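Local coordinates for polar amino acid ABC uptake transporter substrate binding protein (Streptococcus thermophilus LMG 18311, PDB 3HV1) that probably captures a polar amino acid outside the cell and delivers it to an ABC transporter for uptake, at residues 11-14 and 15-18. Numbering follows the deposited sequence.
Sequences KDQW and QTYT
Gln-13 O, at the N-cap position of helix 14-20, takes two backbone N-H groups from the first turn. Tyr-17 N gives a straight bond of 2.9 Å to Gln-13 O (N-H...O 169°), and Thr-16 N adds a weak, bent one. The same carbonyl oxygen lies over one face of the Tyr-17 ring, off toward its rim. Gln-13 CB packs on the Tyr-17 ring as a CH-pi contact, 3.9 Å from the ring centroid. CG of Tyr-17 is anti to its own carbonyl carbon (chi1 -57°), which turns the ring back along the chain under Gln-13. One residue on, Thr-18 N bonds to Trp-14 O at 3.1 Å. Thr-18 CG2 sits over the indole, 3.8 Å from the centroid of the five-membered ring of Trp-14. Water bridges Gln-13 OE1 and Thr-16 OG1, and a second water donates to Asp-12 O and accepts from Gln-15 N, 3.0 Å from that nitrogen. Asp-12 OD1 accepts from Trp-14 N at 3.1 Å, closing an Asx turn. Outside, Asp-12 OD2 bonds to Thr-221 and Tyr-17 OH to Asp-219, while Trp-14 packs on helix 220-236. Asp-12 OD1 and a water thus satisfy the N-H groups of Trp-14 and Gln-15, and the Asp-12 carboxylate probably suits the positive end of the helix dipole.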
loop_
_atom_site.group_PDB
_atom_site.type_symbol
_atom_site.label_atom_id
_atom_site.label_comp_id
_atom_site.label_asym_id
_atom_site.label_seq_id
_atom_site.Cartn_x
_atom_site.Cartn_y
_atom_site.Cartn_z
ATOM N N LYS A 11 5.106 18.544 -18.372
ATOM C CA LYS A 11 5.510 17.215 -18.805
ATOM C C LYS A 11 6.474 16.453 -17.915
ATOM O O LYS A 11 6.954 16.955 -16.897
ATOM C CB LYS A 11 6.076 17.283 -20.222
ATOM C CG LYS A 11 7.107 18.374 -20.442
ATOM C CD LYS A 11 7.742 18.242 -21.820
ATOM C CE LYS A 11 8.451 16.895 -21.973
ATOM N NZ LYS A 11 9.050 16.700 -23.328
ATOM N N ASP A 12 6.730 15.216 -18.323
ATOM C CA ASP A 12 7.625 14.311 -17.622
ATOM C C ASP A 12 9.052 14.792 -17.851
ATOM O O ASP A 12 9.605 14.632 -18.940
ATOM C CB ASP A 12 7.453 12.900 -18.179
ATOM C CG ASP A 12 8.216 11.863 -17.389
ATOM O OD1 ASP A 12 9.411 12.092 -17.100
ATOM O OD2 ASP A 12 7.621 10.813 -17.067
ATOM N N GLN A 13 9.653 15.369 -16.818
ATOM C CA GLN A 13 11.000 15.904 -16.938
ATOM C C GLN A 13 12.148 15.003 -16.507
ATOM O O GLN A 13 13.245 15.498 -16.257
ATOM C CB GLN A 13 11.110 17.217 -16.166
ATOM C CG GLN A 13 10.207 18.329 -16.650
ATOM C CD GLN A 13 10.533 19.640 -15.974
ATOM O OE1 GLN A 13 11.537 20.272 -16.282
ATOM N NE2 GLN A 13 9.695 20.044 -15.031
ATOM N N TRP A 14 11.935 13.695 -16.418
ATOM C CA TRP A 14 13.038 12.837 -15.994
ATOM C C TRP A 14 14.265 13.094 -16.862
ATOM O O TRP A 14 15.392 13.127 -16.370
ATOM C CB TRP A 14 12.656 11.354 -16.046
ATOM C CG TRP A 14 13.776 10.464 -15.575
ATOM C CD1 TRP A 14 14.498 9.587 -16.331
ATOM C CD2 TRP A 14 14.339 10.413 -14.254
ATOM N NE1 TRP A 14 15.474 8.995 -15.570
ATOM C CE2 TRP A 14 15.404 9.481 -14.291
ATOM C CE3 TRP A 14 14.052 11.066 -13.046
ATOM C CZ2 TRP A 14 16.185 9.184 -13.163
ATOM C CZ3 TRP A 14 14.829 10.770 -11.921
ATOM C CH2 TRP A 14 15.883 9.837 -11.992
ATOM N N GLN A 15 14.037 13.290 -18.157
ATOM C CA GLN A 15 15.120 13.563 -19.094
ATOM C C GLN A 15 15.883 14.825 -18.730
ATOM O O GLN A 15 17.105 14.882 -18.854
ATOM C CB GLN A 15 14.562 13.697 -20.509
ATOM C CG GLN A 15 14.565 12.398 -21.275
ATOM C CD GLN A 15 15.967 11.988 -21.671
ATOM O OE1 GLN A 15 16.611 12.656 -22.484
ATOM N NE2 GLN A 15 16.455 10.896 -21.091
ATOM N N THR A 16 15.155 15.837 -18.281
ATOM C CA THR A 16 15.770 17.096 -17.899
ATOM C C THR A 16 16.541 16.955 -16.588
ATOM O O THR A 16 17.686 17.393 -16.487
ATOM C CB THR A 16 14.703 18.203 -17.779
ATOM O OG1 THR A 16 14.159 18.471 -19.079
ATOM C CG2 THR A 16 15.298 19.475 -17.215
ATOM N N TYR A 17 15.928 16.326 -15.591
ATOM C CA TYR A 17 16.596 16.147 -14.306
ATOM C C TYR A 17 17.937 15.441 -14.464
ATOM O O TYR A 17 18.931 15.860 -13.891
ATOM C CB TYR A 17 15.716 15.350 -13.340
ATOM C CG TYR A 17 14.356 15.955 -13.090
ATOM C CD1 TYR A 17 14.211 17.311 -12.792
ATOM C CD2 TYR A 17 13.210 15.166 -13.131
ATOM C CE1 TYR A 17 12.946 17.863 -12.540
ATOM C CE2 TYR A 17 11.954 15.704 -12.884
ATOM C CZ TYR A 17 11.828 17.048 -12.589
ATOM O OH TYR A 17 10.578 17.563 -12.335
ATOM N N THR A 18 17.961 14.359 -15.231
ATOM C CA THR A 18 19.196 13.620 -15.440
ATOM C C THR A 18 20.171 14.443 -16.271
ATOM O O THR A 18 21.370 14.457 -16.001
ATOM C CB THR A 18 18.943 12.309 -16.177
ATOM O OG1 THR A 18 18.207 12.580 -17.376
ATOM C CG2 THR A 18 18.164 11.347 -15.303
HETATM O O HOH W 1 11.388 12.382 -19.279
HETATM O O HOH W 2 12.441 20.461 -18.843
#